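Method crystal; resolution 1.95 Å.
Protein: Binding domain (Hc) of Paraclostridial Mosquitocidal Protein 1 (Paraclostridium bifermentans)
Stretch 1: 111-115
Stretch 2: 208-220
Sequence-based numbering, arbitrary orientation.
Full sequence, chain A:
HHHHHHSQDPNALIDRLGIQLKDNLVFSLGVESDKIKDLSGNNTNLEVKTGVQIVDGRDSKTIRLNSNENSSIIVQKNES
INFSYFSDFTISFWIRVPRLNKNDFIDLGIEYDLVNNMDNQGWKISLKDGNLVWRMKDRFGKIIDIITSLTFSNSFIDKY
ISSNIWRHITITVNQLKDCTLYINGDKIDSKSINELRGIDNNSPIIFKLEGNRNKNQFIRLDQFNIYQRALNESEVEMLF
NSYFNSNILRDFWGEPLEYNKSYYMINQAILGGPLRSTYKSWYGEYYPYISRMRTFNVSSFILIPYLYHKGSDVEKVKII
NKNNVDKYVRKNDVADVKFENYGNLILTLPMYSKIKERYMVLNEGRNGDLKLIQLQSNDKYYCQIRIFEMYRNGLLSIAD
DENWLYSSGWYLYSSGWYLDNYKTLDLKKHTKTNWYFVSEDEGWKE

Stretch 1 (111-115) EYDLV
Stretch 2 (208-220) KLEGNRNKNQFIR

A short antiparallel pairing can be reinforced by an aromatic side chain packed across it, as the binding domain of this mosquitocidal protein illustrates; 481 Å² is buried between the stretches. Asp113 and Glu210 form a hydrogen-bonded pair, with Asp113 N to Glu210 O at 2.9 Å and Glu210 N to Asp113 O at 3.2 Å. CA atoms lie 4.8 Å apart in this pair, in Tyr112-Gly211 and in Leu114-Leu209. Asp113 (m) and Glu210 (t, p) share a sheet face, Asp113 OD2 3.7 Å from Glu210 CB. Where both chains turn a corner, Lys208 N donates to Leu114 O at 2.8 Å.

Tyr112 (phi/psi -134/152) adopts chi1 p (58°) and chi2 85°, laying its buried ring against stretch 2. Asn212, also chi1 p, sets its CB 3.5 Å from the Tyr112 ring centroid, 9° off the normal. At the ring edge, Leu209 (m, t) places CD2 3.6 Å from Tyr112 CE1, and Gln217 (t, p, chi3 -57°) donates from NE2 to Tyr112 OH at 3.1 Å. Gly211, at 112/-8, suits its place because an ideal CB would lie 3.4 Å from Tyr112 CB and jam against the preceding carbonyl.

Leu114 (t, p) starts away but brings CD1 3.9 Å from Ile219 CG1 (m, m). Lys208, extended through chi3 (t, t, t) before chi4 turns to m, forms a salt bridge within its own stretch, Lys208 NZ to Glu210 OE1 at 2.9 Å.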

# COMPACT_ATOMS: atom_id res chain seq x y z
N GLU A 111 6.89 15.78 16.10
CA GLU A 111 6.38 14.41 16.33
C GLU A 111 4.95 14.52 16.86
O GLU A 111 4.72 15.28 17.77
CB GLU A 111 7.09 13.65 17.44
CG GLU A 111 8.44 13.09 17.09
CD GLU A 111 9.01 12.14 18.14
OE1 GLU A 111 8.23 11.58 18.94
OE2 GLU A 111 10.24 11.95 18.13
N TYR A 112 4.02 13.70 16.35
CA TYR A 112 2.72 13.59 16.98
C TYR A 112 2.31 12.12 17.12
O TYR A 112 2.72 11.26 16.33
CB TYR A 112 1.69 14.48 16.29
CG TYR A 112 1.44 14.24 14.82
CD1 TYR A 112 0.56 13.28 14.37
CD2 TYR A 112 2.08 15.03 13.87
CE1 TYR A 112 0.32 13.09 13.02
CE2 TYR A 112 1.86 14.85 12.51
CZ TYR A 112 0.98 13.88 12.08
OH TYR A 112 0.77 13.74 10.74
N ASP A 113 1.49 11.86 18.14
CA ASP A 113 1.09 10.52 18.58
C ASP A 113 0.13 9.89 17.57
O ASP A 113 -0.70 10.57 16.94
CB ASP A 113 0.38 10.53 19.93
CG ASP A 113 1.21 11.01 21.12
OD1 ASP A 113 2.44 11.10 20.98
OD2 ASP A 113 0.60 11.28 22.18
N LEU A 114 0.25 8.57 17.44
CA LEU A 114 -0.75 7.74 16.82
C LEU A 114 -1.27 6.71 17.84
O LEU A 114 -2.48 6.50 17.97
CB LEU A 114 -0.12 7.06 15.61
CG LEU A 114 -1.07 6.16 14.83
CD1 LEU A 114 -2.30 6.94 14.36
CD2 LEU A 114 -0.37 5.53 13.65
N VAL A 115 -0.34 6.01 18.49
CA VAL A 115 -0.63 5.02 19.51
C VAL A 115 0.31 5.30 20.69
O VAL A 115 1.51 5.36 20.50
CB VAL A 115 -0.47 3.58 19.01
CG1 VAL A 115 -1.01 2.59 20.03
CG2 VAL A 115 -1.10 3.34 17.64
N LYS A 208 -5.02 7.31 18.95
CA LYS A 208 -5.50 8.67 18.74
C LYS A 208 -4.39 9.53 18.15
O LYS A 208 -3.25 9.47 18.65
CB LYS A 208 -5.91 9.31 20.06
CG LYS A 208 -6.62 10.65 19.95
CD LYS A 208 -6.90 11.27 21.30
CE LYS A 208 -7.79 12.49 21.20
NZ LYS A 208 -7.13 13.60 20.48
N LEU A 209 -4.75 10.35 17.15
CA LEU A 209 -3.89 11.43 16.67
C LEU A 209 -3.82 12.51 17.75
O LEU A 209 -4.85 13.10 18.08
CB LEU A 209 -4.45 12.02 15.37
CG LEU A 209 -4.18 11.20 14.11
CD1 LEU A 209 -5.09 11.63 12.98
CD2 LEU A 209 -2.72 11.32 13.70
N GLU A 210 -2.63 12.74 18.32
CA GLU A 210 -2.45 13.72 19.39
C GLU A 210 -1.21 14.56 19.11
O GLU A 210 -0.12 14.02 19.10
CB GLU A 210 -2.34 13.01 20.74
CG GLU A 210 -2.44 13.95 21.93
CD GLU A 210 -3.79 14.65 22.01
OE1 GLU A 210 -4.82 13.97 22.19
OE2 GLU A 210 -3.81 15.87 21.82
N GLY A 211 -1.39 15.87 18.94
CA GLY A 211 -0.27 16.82 18.82
C GLY A 211 -0.15 17.43 17.43
O GLY A 211 0.62 18.36 17.24
N ASN A 212 -0.93 16.93 16.47
CA ASN A 212 -0.89 17.39 15.08
C ASN A 212 -1.72 18.68 14.94
O ASN A 212 -2.87 18.73 15.35
CB ASN A 212 -1.36 16.29 14.13
CG ASN A 212 -2.76 15.80 14.43
OD1 ASN A 212 -3.05 15.37 15.55
ND2 ASN A 212 -3.63 15.87 13.43
N ARG A 213 -1.12 19.73 14.36
CA ARG A 213 -1.86 20.97 14.07
C ARG A 213 -2.63 20.83 12.76
O ARG A 213 -3.64 21.53 12.56
CB ARG A 213 -0.92 22.17 14.06
CG ARG A 213 -0.48 22.62 15.45
CD ARG A 213 0.60 23.67 15.36
NE ARG A 213 1.52 23.61 16.49
CZ ARG A 213 2.40 22.64 16.70
NH1 ARG A 213 2.45 21.61 15.87
NH2 ARG A 213 3.21 22.69 17.74
N ASN A 214 -2.19 19.93 11.88
CA ASN A 214 -2.91 19.62 10.62
C ASN A 214 -4.12 18.74 10.95
O ASN A 214 -3.99 17.51 11.05
CB ASN A 214 -2.03 18.92 9.57
CG ASN A 214 -2.81 18.47 8.36
OD1 ASN A 214 -3.96 18.86 8.19
ND2 ASN A 214 -2.23 17.60 7.54
N LYS A 215 -5.30 19.35 11.06
CA LYS A 215 -6.50 18.68 11.52
C LYS A 215 -7.24 17.99 10.37
O LYS A 215 -8.29 17.42 10.58
CB LYS A 215 -7.42 19.68 12.22
CG LYS A 215 -6.82 20.34 13.46
CD LYS A 215 -6.26 19.39 14.49
CE LYS A 215 -6.08 20.04 15.84
NZ LYS A 215 -5.27 19.18 16.74
N ASN A 216 -6.70 18.10 9.15
CA ASN A 216 -7.19 17.31 8.04
C ASN A 216 -6.57 15.91 8.08
O ASN A 216 -7.01 15.03 7.38
CB ASN A 216 -6.94 18.03 6.72
CG ASN A 216 -7.70 19.34 6.64
OD1 ASN A 216 -8.92 19.35 6.79
ND2 ASN A 216 -7.01 20.44 6.43
N GLN A 217 -5.54 15.70 8.92
CA GLN A 217 -4.89 14.39 8.99
C GLN A 217 -5.87 13.34 9.50
O GLN A 217 -6.72 13.60 10.38
CB GLN A 217 -3.65 14.45 9.90
CG GLN A 217 -2.79 13.19 9.87
CD GLN A 217 -2.24 12.84 8.51
OE1 GLN A 217 -2.97 12.67 7.54
NE2 GLN A 217 -0.93 12.65 8.45
N PHE A 218 -5.76 12.15 8.91
CA PHE A 218 -6.52 10.98 9.31
C PHE A 218 -5.68 9.75 8.99
O PHE A 218 -4.88 9.75 8.05
CB PHE A 218 -7.88 10.95 8.61
CG PHE A 218 -7.84 10.70 7.11
CD1 PHE A 218 -7.57 11.73 6.22
CD2 PHE A 218 -8.06 9.43 6.60
CE1 PHE A 218 -7.53 11.49 4.85
CE2 PHE A 218 -8.05 9.19 5.23
CZ PHE A 218 -7.77 10.22 4.36
N ILE A 219 -5.86 8.69 9.77
CA ILE A 219 -5.07 7.49 9.58
C ILE A 219 -6.02 6.31 9.50
O ILE A 219 -7.02 6.28 10.20
CB ILE A 219 -4.06 7.33 10.74
CG1 ILE A 219 -3.14 8.54 10.87
CG2 ILE A 219 -3.28 6.04 10.60
CD1 ILE A 219 -2.16 8.71 9.76
N ARG A 220 -5.68 5.33 8.67
CA ARG A 220 -6.38 4.06 8.65
C ARG A 220 -5.43 3.01 9.22
O ARG A 220 -4.24 2.96 8.87
CB ARG A 220 -6.92 3.79 7.25
CG ARG A 220 -8.08 4.72 6.90
CD ARG A 220 -8.37 4.84 5.42
NE ARG A 220 -7.38 5.65 4.73
CZ ARG A 220 -7.47 6.01 3.45
NH1 ARG A 220 -8.53 5.65 2.74
NH2 ARG A 220 -6.51 6.73 2.90